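Side-chain contacts in cycloserine biosynthesis protein DcsG (Streptomyces lavendulae, PDB 6JIL), which catalyses the ATP-dependent, magnesium-requiring ring closure of O-ureido-D-serine to the antibiotic D-cycloserine, as a monomeric ATP-grasp ligase: residues 187-192 and 197-202; 148-151 and 157-160; 36-41 and 67-72; 86-91 and 238-243; 205-208 and 212-215. All coordinates share one frame; numbering follows the deposited sequence.

Interaction 1 of 5, residues 187-192 and 197-202; sequences TDLTFF and SHAIHK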
# COMPACT_ATOMS: atom_id res chain seq x y z
N THR A 187 -11.62 1.92 -5.76
CA THR A 187 -11.98 0.53 -5.50
C THR A 187 -10.71 -0.23 -5.14
O THR A 187 -9.73 -0.22 -5.89
CB THR A 187 -12.66 -0.12 -6.72
OG1 THR A 187 -13.79 0.68 -7.11
CG2 THR A 187 -13.14 -1.52 -6.38
N ASP A 188 -10.73 -0.87 -3.97
CA ASP A 188 -9.58 -1.63 -3.47
C ASP A 188 -9.84 -3.14 -3.56
O ASP A 188 -10.68 -3.67 -2.84
CB ASP A 188 -9.29 -1.23 -2.02
CG ASP A 188 -8.85 0.23 -1.89
OD1 ASP A 188 -8.96 0.99 -2.87
OD2 ASP A 188 -8.40 0.62 -0.79
N LEU A 189 -9.10 -3.82 -4.44
CA LEU A 189 -9.26 -5.26 -4.63
C LEU A 189 -8.22 -6.08 -3.87
O LEU A 189 -7.03 -5.76 -3.88
CB LEU A 189 -9.18 -5.62 -6.12
CG LEU A 189 -10.23 -5.09 -7.11
CD1 LEU A 189 -10.07 -3.59 -7.29
CD2 LEU A 189 -10.05 -5.81 -8.45
N THR A 190 -8.68 -7.14 -3.22
CA THR A 190 -7.79 -8.00 -2.46
C THR A 190 -7.61 -9.33 -3.17
O THR A 190 -8.57 -9.95 -3.62
CB THR A 190 -8.36 -8.25 -1.06
OG1 THR A 190 -8.34 -7.01 -0.34
CG2 THR A 190 -7.55 -9.28 -0.33
N PHE A 191 -6.35 -9.76 -3.28
CA PHE A 191 -6.01 -11.02 -3.94
C PHE A 191 -5.24 -11.95 -3.03
O PHE A 191 -4.48 -11.51 -2.17
CB PHE A 191 -5.16 -10.76 -5.18
CG PHE A 191 -5.91 -10.25 -6.36
CD1 PHE A 191 -6.49 -8.98 -6.34
CD2 PHE A 191 -6.00 -11.01 -7.53
CE1 PHE A 191 -7.13 -8.48 -7.47
CE2 PHE A 191 -6.65 -10.52 -8.66
CZ PHE A 191 -7.21 -9.25 -8.63
N PHE A 192 -5.44 -13.25 -3.24
CA PHE A 192 -4.74 -14.27 -2.47
C PHE A 192 -4.16 -15.29 -3.45
O PHE A 192 -4.90 -15.95 -4.17
CB PHE A 192 -5.69 -14.92 -1.48
CG PHE A 192 -6.13 -13.99 -0.38
CD1 PHE A 192 -7.47 -13.69 -0.19
CD2 PHE A 192 -5.19 -13.40 0.46
CE1 PHE A 192 -7.87 -12.83 0.82
CE2 PHE A 192 -5.58 -12.53 1.47
CZ PHE A 192 -6.93 -12.24 1.65
N SER A 197 -10.24 -12.15 -4.53
CA SER A 197 -11.08 -12.58 -3.42
C SER A 197 -12.26 -11.65 -3.22
O SER A 197 -13.41 -12.09 -3.21
CB SER A 197 -10.28 -12.65 -2.13
OG SER A 197 -11.11 -13.00 -1.03
N HIS A 198 -11.99 -10.37 -3.07
CA HIS A 198 -13.04 -9.40 -2.83
C HIS A 198 -12.51 -7.98 -2.93
O HIS A 198 -11.30 -7.76 -3.05
CB HIS A 198 -13.60 -9.60 -1.43
CG HIS A 198 -12.56 -9.44 -0.35
ND1 HIS A 198 -11.70 -10.45 0.01
CD2 HIS A 198 -12.22 -8.36 0.39
CE1 HIS A 198 -10.87 -10.01 0.94
NE2 HIS A 198 -11.16 -8.74 1.18
N ALA A 199 -13.43 -7.02 -2.85
CA ALA A 199 -13.06 -5.62 -2.93
C ALA A 199 -14.00 -4.75 -2.12
O ALA A 199 -15.03 -5.21 -1.61
CB ALA A 199 -13.07 -5.17 -4.39
N ILE A 200 -13.63 -3.49 -1.97
CA ILE A 200 -14.45 -2.53 -1.25
C ILE A 200 -14.36 -1.20 -1.97
O ILE A 200 -13.52 -1.00 -2.85
CB ILE A 200 -13.96 -2.29 0.20
CG1 ILE A 200 -12.69 -1.42 0.17
CG2 ILE A 200 -13.69 -3.61 0.89
CD1 ILE A 200 -12.23 -0.94 1.54
N HIS A 201 -15.25 -0.30 -1.61
CA HIS A 201 -15.23 1.03 -2.15
C HIS A 201 -14.72 1.86 -0.97
O HIS A 201 -15.08 1.61 0.18
CB HIS A 201 -16.63 1.48 -2.57
CG HIS A 201 -16.74 2.96 -2.76
ND1 HIS A 201 -17.21 3.80 -1.77
CD2 HIS A 201 -16.37 3.75 -3.79
CE1 HIS A 201 -17.12 5.05 -2.18
NE2 HIS A 201 -16.61 5.05 -3.40
N LYS A 202 -13.85 2.82 -1.26
CA LYS A 202 -13.31 3.69 -0.23
C LYS A 202 -13.56 5.11 -0.71
O LYS A 202 -13.19 5.47 -1.83
CB LYS A 202 -11.81 3.44 -0.05
CG LYS A 202 -11.19 4.32 1.03
CD LYS A 202 -9.66 4.27 1.00
CE LYS A 202 -9.13 2.89 1.35
NZ LYS A 202 -7.65 2.86 1.39
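Asp-188 and Lys-202 meet on one face of an antiparallel ATP-grasp hairpin, shared with Thr-190, His-198 and Ile-200. Followed outward, Asp-188 first sets its CB 4.0 Å from Ile-200 CG1. CG stands anti to the carbonyl carbon (chi1 -65°), and OD2 at the tip lies 3.2 Å from Lys-202 NZ, a salt bridge weak as a hydrogen bond. OD2 also makes a long, weak ion pair with Arg-254 NE, a probable active-site residue, and OD1 lies close to the acids Glu-186 and Asp-256. The lysine chain is bent at chi3 (-65°), which turns NZ back toward the carboxylate. At the other end Thr-190 CB sits over the His-198 ring, 3.8 Å from its centroid, and Thr-190 OG1 and His-198 NE2 both hydrogen-bond Leu-277 O. Thr-190 O takes Ser-197 N at 2.9 Å and His-198 N only weakly at 3.5 Å: Ser-197 and His-198 both face Thr-190, a classic beta bulge. Ser-197 OG holds His-198 ND1 in the ring plane at 2.8 Å. On the reverse face Leu-189 CG packs 3.9 Å from Ala-199 CB. Strand 252-259 flanks 187-192, strand 220-223 flanks 197-202, and helix 227-244 covers the Thr-187, Leu-189 and Phe-191 side.

Interaction 2 of 5, residues 148-151 and 157-160; sequences QRYQ and PASR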
# COMPACT_ATOMS: atom_id res chain seq x y z
N GLN A 148 -1.46 15.55 0.33
CA GLN A 148 -2.25 16.76 0.20
C GLN A 148 -2.67 17.10 -1.23
O GLN A 148 -2.01 16.73 -2.21
CB GLN A 148 -1.50 17.96 0.80
CG GLN A 148 -1.17 17.82 2.28
CD GLN A 148 -0.66 19.11 2.91
OE1 GLN A 148 -0.11 19.11 4.02
NE2 GLN A 148 -0.85 20.23 2.22
N ARG A 149 -3.78 17.83 -1.32
CA ARG A 149 -4.38 18.26 -2.58
C ARG A 149 -4.14 19.76 -2.79
O ARG A 149 -4.26 20.55 -1.85
CB ARG A 149 -5.89 17.96 -2.51
CG ARG A 149 -6.70 18.38 -3.70
CD ARG A 149 -8.16 18.03 -3.44
NE ARG A 149 -9.01 18.31 -4.59
CZ ARG A 149 -10.24 17.82 -4.74
NH1 ARG A 149 -10.75 17.03 -3.80
NH2 ARG A 149 -10.94 18.10 -5.82
N TYR A 150 -3.79 20.14 -4.01
CA TYR A 150 -3.54 21.55 -4.32
C TYR A 150 -4.08 22.00 -5.67
O TYR A 150 -4.08 21.23 -6.63
CB TYR A 150 -2.03 21.87 -4.32
CG TYR A 150 -1.27 21.53 -3.06
CD1 TYR A 150 -0.74 20.25 -2.85
CD2 TYR A 150 -1.06 22.50 -2.08
CE1 TYR A 150 -0.02 19.95 -1.69
CE2 TYR A 150 -0.34 22.22 -0.93
CZ TYR A 150 0.18 20.95 -0.74
OH TYR A 150 0.89 20.69 0.41
N GLN A 151 -4.52 23.25 -5.74
CA GLN A 151 -4.98 23.84 -6.99
C GLN A 151 -3.65 24.20 -7.65
O GLN A 151 -2.70 24.52 -6.95
CB GLN A 151 -5.79 25.11 -6.71
CG GLN A 151 -7.16 24.86 -6.09
CD GLN A 151 -7.78 26.12 -5.52
OE1 GLN A 151 -8.97 26.14 -5.18
NE2 GLN A 151 -6.98 27.17 -5.39
N PRO A 157 3.35 26.90 -2.21
CA PRO A 157 3.02 26.22 -0.95
C PRO A 157 3.29 24.72 -1.05
O PRO A 157 3.85 24.11 -0.14
CB PRO A 157 1.53 26.53 -0.78
CG PRO A 157 1.40 27.87 -1.41
CD PRO A 157 2.21 27.71 -2.67
N ALA A 158 2.90 24.12 -2.17
CA ALA A 158 3.13 22.70 -2.37
C ALA A 158 4.63 22.40 -2.41
O ALA A 158 5.07 21.36 -1.93
CB ALA A 158 2.45 22.23 -3.66
N SER A 159 5.41 23.31 -2.99
CA SER A 159 6.84 23.10 -3.08
C SER A 159 7.41 23.05 -1.67
O SER A 159 8.41 22.37 -1.42
CB SER A 159 7.51 24.21 -3.89
OG SER A 159 7.39 25.47 -3.24
N ARG A 160 6.77 23.77 -0.75
CA ARG A 160 7.21 23.79 0.64
C ARG A 160 6.84 22.46 1.28
O ARG A 160 7.55 21.97 2.15
CB ARG A 160 6.57 24.95 1.39
CG ARG A 160 7.35 26.27 1.27
CD ARG A 160 6.41 27.48 1.21
NE ARG A 160 5.40 27.48 2.27
CZ ARG A 160 4.40 28.35 2.35
NH1 ARG A 160 4.28 29.31 1.44
NH2 ARG A 160 3.52 28.27 3.34
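Tyr-150 and Ala-158 make a CH-pi contact between the edge strand 148-151 of a four-stranded antiparallel sheet and the helix 155-167 that follows it in the chain. The evidence is the position of the methyl group: Ala-158 CB stands 3.6 Å from the ring centroid and 2° off the ring normal, over the centre of one face. Its distances to the ring carbons are accordingly almost equal, from 3.8 Å at Tyr-150 CG to 3.9 Å at Tyr-150 CE2. The helix backbone comes down beside the methyl, with Ala-158 CA over the same face at 3.8 Å from Tyr-150 CE2, while Pro-157 approaches more distantly and obliquely through its carbonyl carbon. Tyr-150 CG lies anti to its own carbonyl carbon (chi1 -56°), and with chi2 at 86° the ring presents its flat side to the helix. This is helix-on-sheet packing within the ATP-grasp fold, whose antiparallel sheet here also carries Lys-137 and Gln-175, both ATP-binding residues; the Tyr-150 side chain itself remains about 10 Å from the bound ADP at nearest atoms. Ala-158 also reaches Phe-134 and Val-136 of the adjacent strand 133-138, and Tyr-150 touches Val-136, so ring and methyl both pack on that strand. No hydrogen bond joins the two segments. The phenol instead bonds farther along the same helix, Tyr-150 OH to His-161 ND1, a polar anchor at the far end of the ring.

Interaction 3 of 5, residues 36-41 and 67-72; sequences CDWEDG and LAFCER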
# COMPACT_ATOMS: atom_id res chain seq x y z
N CYS A 36 2.94 -9.74 17.20
CA CYS A 36 4.17 -9.14 17.70
C CYS A 36 4.39 -7.69 17.28
O CYS A 36 4.17 -7.33 16.12
CB CYS A 36 5.38 -9.95 17.22
SG CYS A 36 5.33 -11.68 17.64
N ASP A 37 4.83 -6.86 18.22
CA ASP A 37 5.11 -5.47 17.94
C ASP A 37 6.55 -5.43 17.44
O ASP A 37 7.44 -5.97 18.10
CB ASP A 37 4.95 -4.63 19.21
CG ASP A 37 5.14 -3.15 18.97
OD1 ASP A 37 4.62 -2.35 19.77
OD2 ASP A 37 5.82 -2.79 17.99
N TRP A 38 6.80 -4.81 16.29
CA TRP A 38 8.16 -4.78 15.77
C TRP A 38 9.13 -3.98 16.63
O TRP A 38 10.35 -4.14 16.50
CB TRP A 38 8.19 -4.27 14.32
CG TRP A 38 7.70 -2.86 14.11
CD1 TRP A 38 6.41 -2.43 14.11
CD2 TRP A 38 8.51 -1.71 13.85
NE1 TRP A 38 6.36 -1.08 13.85
CE2 TRP A 38 7.64 -0.61 13.69
CE3 TRP A 38 9.90 -1.49 13.74
CZ2 TRP A 38 8.10 0.69 13.42
CZ3 TRP A 38 10.36 -0.20 13.47
CH2 TRP A 38 9.46 0.87 13.31
N GLU A 39 8.60 -3.14 17.52
CA GLU A 39 9.44 -2.33 18.40
C GLU A 39 9.59 -2.93 19.80
O GLU A 39 10.15 -2.30 20.70
CB GLU A 39 8.90 -0.90 18.50
CG GLU A 39 9.25 -0.06 17.27
CD GLU A 39 8.64 1.33 17.29
OE1 GLU A 39 9.27 2.25 16.73
OE2 GLU A 39 7.53 1.50 17.84
N ASP A 40 9.09 -4.15 19.98
CA ASP A 40 9.19 -4.83 21.26
C ASP A 40 10.51 -5.58 21.32
O ASP A 40 10.67 -6.64 20.71
CB ASP A 40 8.02 -5.81 21.41
CG ASP A 40 8.03 -6.54 22.73
OD1 ASP A 40 7.07 -7.30 22.98
OD2 ASP A 40 8.98 -6.36 23.52
N GLY A 41 11.47 -5.04 22.06
CA GLY A 41 12.78 -5.66 22.16
C GLY A 41 12.82 -7.00 22.88
O GLY A 41 13.85 -7.67 22.86
N LEU A 67 12.65 -0.78 8.01
CA LEU A 67 13.39 -1.52 6.99
C LEU A 67 14.55 -2.25 7.66
O LEU A 67 14.87 -3.39 7.30
CB LEU A 67 13.90 -0.57 5.91
CG LEU A 67 12.96 -0.25 4.75
CD1 LEU A 67 11.64 0.23 5.29
CD2 LEU A 67 13.57 0.82 3.84
N ALA A 68 15.19 -1.60 8.63
CA ALA A 68 16.31 -2.20 9.35
C ALA A 68 15.82 -3.39 10.16
O ALA A 68 16.49 -4.42 10.26
CB ALA A 68 16.97 -1.16 10.26
N PHE A 69 14.64 -3.23 10.74
CA PHE A 69 14.03 -4.28 11.55
C PHE A 69 13.80 -5.50 10.66
O PHE A 69 14.20 -6.60 11.00
CB PHE A 69 12.69 -3.80 12.12
CG PHE A 69 11.79 -4.91 12.58
CD1 PHE A 69 12.02 -5.56 13.78
CD2 PHE A 69 10.71 -5.31 11.79
CE1 PHE A 69 11.18 -6.60 14.20
CE2 PHE A 69 9.87 -6.35 12.20
CZ PHE A 69 10.11 -7.00 13.40
N CYS A 70 13.15 -5.29 9.52
CA CYS A 70 12.88 -6.37 8.59
C CYS A 70 14.17 -7.08 8.20
O CYS A 70 14.25 -8.31 8.20
CB CYS A 70 12.18 -5.83 7.34
SG CYS A 70 10.56 -5.11 7.66
N GLU A 71 15.19 -6.29 7.85
CA GLU A 71 16.49 -6.82 7.46
C GLU A 71 17.06 -7.73 8.55
O GLU A 71 17.50 -8.84 8.25
CB GLU A 71 17.45 -5.66 7.18
CG GLU A 71 18.86 -6.07 6.78
CD GLU A 71 18.89 -6.96 5.55
OE1 GLU A 71 18.10 -6.72 4.61
OE2 GLU A 71 19.72 -7.90 5.52
N ARG A 72 17.06 -7.27 9.79
CA ARG A 72 17.59 -8.07 10.90
C ARG A 72 16.78 -9.34 11.14
O ARG A 72 17.34 -10.37 11.54
CB ARG A 72 17.61 -7.27 12.20
CG ARG A 72 18.58 -6.11 12.26
CD ARG A 72 18.77 -5.67 13.72
NE ARG A 72 17.52 -5.22 14.31
CZ ARG A 72 16.99 -4.01 14.10
NH1 ARG A 72 17.61 -3.15 13.31
NH2 ARG A 72 15.83 -3.69 14.65
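Phe-69, on helix 63-76, meets Trp-38, just past the end of strand 33-37. Along the helix from Leu-67, Phe-69 is the one residue of 67-72 that touches 36-41. Its CG lies anti to the backbone N (chi1 161°), extending the ring toward the turn, where Trp-38 CB sits over one face, 3.5 Å from the ring centroid and 16° off the normal. The shortest approach is 3.4 Å, from that CB to Phe-69 CE2, toward the rim of the ring. Trp-38 O adds a contact of 3.5 Å with Phe-69 CD1. The indole continues past the phenyl, turning an edge to its face: the five-membered ring and the Phe-69 ring have centroids 5.6 Å apart and planes at 57°. Its NE1 donates a hydrogen bond to Asp-9 OD1. Next, Cys-70 packs, like Phe-69, on Phe-53 of strand 50-55. Phe-69 CA lies 3.6 Å above the Arg-72 guanidinium plane, toward its rim. Across the contact, a type I turn from Asp-37 to Asp-40 carries Trp-38, and Asp-37 OD2 accepts from Glu-39 N at 2.8 Å, an Asx turn. Helix 63-76 covers a parallel sheet ordered 33-37, 4-8, 50-55, 78-79, a Rossmann-like alpha/beta layer, as in the N-terminal domains of ATP-grasp enzymes.

Interaction 4 of 5, residues 86-91 and 238-243; sequences VRWALD and AASVAH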
# COMPACT_ATOMS: atom_id res chain seq x y z
N VAL A 86 9.85 -6.48 0.17
CA VAL A 86 9.62 -5.47 1.19
C VAL A 86 10.12 -4.08 0.81
O VAL A 86 9.36 -3.12 0.86
CB VAL A 86 10.26 -5.89 2.54
CG1 VAL A 86 10.14 -4.76 3.57
CG2 VAL A 86 9.59 -7.16 3.06
N ARG A 87 11.39 -3.97 0.43
CA ARG A 87 11.95 -2.67 0.06
C ARG A 87 11.19 -2.05 -1.11
O ARG A 87 10.95 -0.84 -1.14
CB ARG A 87 13.42 -2.80 -0.35
CG ARG A 87 14.33 -3.43 0.69
CD ARG A 87 15.80 -3.32 0.28
NE ARG A 87 16.58 -4.45 0.80
CZ ARG A 87 16.74 -5.61 0.17
NH1 ARG A 87 16.18 -5.82 -1.02
NH2 ARG A 87 17.44 -6.58 0.74
N TRP A 88 10.83 -2.89 -2.07
CA TRP A 88 10.12 -2.45 -3.27
C TRP A 88 8.67 -2.04 -3.00
O TRP A 88 8.19 -1.04 -3.54
CB TRP A 88 10.15 -3.58 -4.31
CG TRP A 88 9.71 -3.18 -5.69
CD1 TRP A 88 10.41 -2.43 -6.58
CD2 TRP A 88 8.46 -3.49 -6.31
NE1 TRP A 88 9.68 -2.25 -7.73
CE2 TRP A 88 8.47 -2.89 -7.59
CE3 TRP A 88 7.33 -4.21 -5.92
CZ2 TRP A 88 7.40 -2.99 -8.48
CZ3 TRP A 88 6.26 -4.31 -6.81
CH2 TRP A 88 6.30 -3.70 -8.07
N ALA A 89 7.99 -2.80 -2.14
CA ALA A 89 6.60 -2.56 -1.82
C ALA A 89 6.36 -1.37 -0.91
O ALA A 89 5.27 -0.81 -0.90
CB ALA A 89 5.97 -3.81 -1.19
N LEU A 90 7.37 -0.97 -0.15
CA LEU A 90 7.23 0.16 0.76
C LEU A 90 7.66 1.50 0.16
O LEU A 90 7.96 2.44 0.89
CB LEU A 90 8.01 -0.08 2.05
CG LEU A 90 7.30 -0.94 3.09
CD1 LEU A 90 6.97 -2.27 2.49
CD2 LEU A 90 8.18 -1.10 4.32
N ASP A 91 7.68 1.58 -1.16
CA ASP A 91 8.06 2.81 -1.85
C ASP A 91 7.24 2.93 -3.14
O ASP A 91 7.43 2.16 -4.07
CB ASP A 91 9.55 2.80 -2.17
CG ASP A 91 10.02 4.09 -2.84
OD1 ASP A 91 11.24 4.36 -2.80
OD2 ASP A 91 9.19 4.81 -3.43
N ALA A 238 0.89 -9.45 -11.51
CA ALA A 238 1.76 -10.24 -12.36
C ALA A 238 3.03 -9.44 -12.68
O ALA A 238 4.12 -9.99 -12.74
CB ALA A 238 1.03 -10.63 -13.64
N ALA A 239 2.87 -8.13 -12.88
CA ALA A 239 4.01 -7.28 -13.18
C ALA A 239 4.97 -7.27 -12.00
O ALA A 239 6.20 -7.22 -12.17
CB ALA A 239 3.54 -5.86 -13.47
N SER A 240 4.41 -7.33 -10.79
CA SER A 240 5.22 -7.34 -9.57
C SER A 240 5.97 -8.66 -9.46
O SER A 240 7.15 -8.69 -9.12
CB SER A 240 4.33 -7.17 -8.34
OG SER A 240 3.61 -5.95 -8.41
N VAL A 241 5.27 -9.76 -9.74
CA VAL A 241 5.89 -11.07 -9.68
C VAL A 241 7.05 -11.16 -10.66
O VAL A 241 8.12 -11.64 -10.32
CB VAL A 241 4.86 -12.17 -10.01
CG1 VAL A 241 5.55 -13.52 -10.17
CG2 VAL A 241 3.81 -12.25 -8.91
N ALA A 242 6.82 -10.68 -11.89
CA ALA A 242 7.83 -10.70 -12.94
C ALA A 242 9.02 -9.79 -12.64
O ALA A 242 10.18 -10.19 -12.77
CB ALA A 242 7.20 -10.29 -14.27
N HIS A 243 8.72 -8.57 -12.22
CA HIS A 243 9.74 -7.59 -11.90
C HIS A 243 10.73 -8.04 -10.84
O HIS A 243 11.93 -7.82 -10.97
CB HIS A 243 9.09 -6.29 -11.44
CG HIS A 243 10.07 -5.22 -11.10
ND1 HIS A 243 10.76 -4.51 -12.06
CD2 HIS A 243 10.51 -4.77 -9.90
CE1 HIS A 243 11.58 -3.66 -11.46
NE2 HIS A 243 11.45 -3.80 -10.16
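Trp-88 and His-243 are both extended from their helices with CG anti to the backbone N, at chi1 -168° and -180°, and the two rings are thereby carried into the space between the helices. The side chains cross at a slant and the rings barely overlap. His-243 CD2 lies 3.3 Å above the indole plane, offset toward the rim, and comes within 3.4 Å of Trp-88 NE1. The five-membered ring of the indole and the imidazole have centroids 4.7 Å apart and planes at 30°, near parallel but slid apart. Trp-88 NE1 and His-243 NE2 are close without being hydrogen-bonded, because the angle is poor; the indole N-H is directed to Asp-97 OD1 instead. At the six-membered end, Ser-240 OG approaches the indole edge near its plane, 3.5 Å from Trp-88 CZ3. That hydroxyl is bonded to Ala-236 O one turn earlier, so toward the tryptophan it makes a van der Waals contact. This partly buried contact joins helix 83-89 to helix 227-244 of the ATP-grasp region, about 10 Å from the ATP-binding Lys-92 side chain and away from direct ligand contact. Helix 94-100 adds Asp-97 beside His-243 and Leu-98 beside Ser-240, while helix 63-76 packs on Val-86 and Leu-90.

Interaction 5 of 5, residues 205-208 and 212-215; sequences MLMP and VHVP. With ADP (adenosine-5'-diphosphate), chain G.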
# COMPACT_ATOMS: atom_id res chain seq x y z
N MSE A 205 -10.37 10.85 0.07
CA MSE A 205 -9.69 11.22 1.31
C MSE A 205 -9.30 12.69 1.37
O MSE A 205 -9.23 13.29 2.44
CB MSE A 205 -8.44 10.36 1.49
CG MSE A 205 -8.72 8.88 1.69
SE MSE A 205 -9.51 8.50 3.42
CE MSE A 205 -11.28 7.95 2.87
N LEU A 206 -9.03 13.26 0.20
CA LEU A 206 -8.62 14.66 0.09
C LEU A 206 -9.82 15.56 -0.23
O LEU A 206 -10.32 15.56 -1.35
CB LEU A 206 -7.56 14.78 -1.01
CG LEU A 206 -6.12 14.32 -0.74
CD1 LEU A 206 -6.04 13.44 0.50
CD2 LEU A 206 -5.60 13.61 -1.96
N MSE A 207 -10.26 16.33 0.76
CA MSE A 207 -11.40 17.23 0.57
C MSE A 207 -11.00 18.52 -0.14
O MSE A 207 -9.88 19.01 0.04
CB MSE A 207 -12.03 17.58 1.92
CG MSE A 207 -12.62 16.40 2.68
SE MSE A 207 -13.83 15.31 1.64
CE MSE A 207 -15.11 16.66 1.11
N PRO A 208 -11.90 19.08 -0.96
CA PRO A 208 -11.62 20.32 -1.68
C PRO A 208 -11.23 21.46 -0.74
O PRO A 208 -10.49 22.36 -1.12
CB PRO A 208 -12.93 20.60 -2.41
CG PRO A 208 -13.50 19.23 -2.63
CD PRO A 208 -13.24 18.56 -1.31
N VAL A 212 -7.95 16.37 5.05
CA VAL A 212 -7.37 15.11 4.63
C VAL A 212 -7.90 14.03 5.55
O VAL A 212 -7.57 14.00 6.73
CB VAL A 212 -5.83 15.15 4.71
CG1 VAL A 212 -5.24 13.81 4.28
CG2 VAL A 212 -5.30 16.28 3.84
N HIS A 213 -8.74 13.16 5.02
CA HIS A 213 -9.30 12.08 5.83
C HIS A 213 -8.39 10.88 5.91
O HIS A 213 -7.40 10.76 5.19
CB HIS A 213 -10.66 11.65 5.29
CG HIS A 213 -11.74 12.66 5.51
ND1 HIS A 213 -12.46 13.23 4.48
CD2 HIS A 213 -12.20 13.23 6.65
CE1 HIS A 213 -13.32 14.10 4.98
NE2 HIS A 213 -13.18 14.12 6.29
N VAL A 214 -8.75 9.99 6.82
CA VAL A 214 -8.03 8.76 7.06
C VAL A 214 -9.10 7.67 6.84
O VAL A 214 -10.21 7.77 7.35
CB VAL A 214 -7.45 8.81 8.51
CG1 VAL A 214 -8.10 7.78 9.41
CG2 VAL A 214 -5.95 8.65 8.45
N PRO A 215 -8.78 6.63 6.04
CA PRO A 215 -9.69 5.53 5.71
C PRO A 215 -10.26 4.67 6.84
O PRO A 215 -9.93 3.49 6.95
CB PRO A 215 -8.87 4.71 4.72
CG PRO A 215 -7.51 4.86 5.26
CD PRO A 215 -7.43 6.34 5.54
PB ADP G . -1.67 6.19 1.01
O1B ADP G . -3.19 5.69 1.08
O2B ADP G . -0.72 4.99 0.95
O3B ADP G . -1.36 7.03 2.27
PA ADP G . -2.61 7.14 -1.40
O1A ADP G . -2.05 7.07 -2.74
O2A ADP G . -3.61 5.91 -1.22
O3A ADP G . -1.38 7.10 -0.32
O5' ADP G . -3.37 8.55 -1.24
C5' ADP G . -4.24 8.51 -0.11
C4' ADP G . -5.61 9.05 -0.53
O4' ADP G . -5.46 10.34 -1.16
C3' ADP G . -6.28 8.12 -1.54
O3' ADP G . -7.07 7.12 -0.90
C2' ADP G . -7.11 9.09 -2.39
O2' ADP G . -8.42 9.28 -1.86
C1' ADP G . -6.26 10.38 -2.38
N9 ADP G . -5.40 10.48 -3.59
C8 ADP G . -4.04 10.31 -3.66
N7 ADP G . -3.60 10.53 -4.86
C5 ADP G . -4.64 10.85 -5.66
C6 ADP G . -4.76 11.39 -6.97
N6 ADP G . -3.65 11.48 -7.80
N1 ADP G . -5.96 11.83 -7.38
C2 ADP G . -7.04 11.78 -6.59
N3 ADP G . -6.98 11.29 -5.36
C4 ADP G . -5.82 10.82 -4.85
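Met-205 and His-213 are tied by one short, nearly straight backbone bond across a loop of the ATP-grasp fold that lies on the ribose of the bound ADP. His-213 N donates to Met-205 O at 2.6 Å with an N-H...O angle of 173°, and Leu-206 and Val-212 form a single backbone bridge beside it, too short to count as a strand pair. The tight part is the buried side. Met-205, a selenomethionine, has its chain bent at chi2 (-71°) and at chi3, folding SE against the 214-215 peptide: it lies 3.3 Å from Pro-215 N and 3.7 Å from Pro-215 CD. Leu-206 and Val-212 point the same way, with CD1 of the leucine 3.9 Å from CG1 of the valine. The other leucine methyl, CD2, reaches the sugar at 3.3 Å from ADP C1', and both Met-205 and Leu-206 belong to the nucleotide pocket. The Met-207 and His-213 side is partly exposed, and its selenium contact is looser. There CG of Met-207, also a selenomethionine, comes 3.3 Å from His-213 CE1, but its SE stands at the imidazole edge, 4.5 Å from the centroid. His-213 ND1 is buried here with no partner in the model, while its ring also meets Phe-219. From outside the loop, Arg-149 NH1 and Ser-144 OG hydrogen-bond Leu-206 O and His-213 O. At the ligand itself, Met-205 N donates to ADP O2' at 3.2 Å, with an N-H...O angle of 138°.

Interactions 1, 2 and 3 are buried, whereas 4 and 5 are partly buried. Chemistry follows place: the hairpin of interaction 1 combines backbone bonds with a salt bridge, interactions 2 and 3 rely on carbon atoms over aromatic faces, interaction 4 on rings that barely overlap, and interaction 5 on one backbone bond plus selenomethionine packing beside the nucleotide. Interactions 1 and 5 touch through Lys-202 CD and Pro-215 CB, and interactions 2 and 5 through Arg-149 and Leu-206, so interaction 5 bridges segments 197-202 and 148-151 of the two antiparallel sheets. Interactions 3 and 4 share the packing of helix 63-76 against helix 83-89, as in Leu-67 on Leu-90. Helix 227-244 links interaction 4 to interaction 1, whose strand it covers.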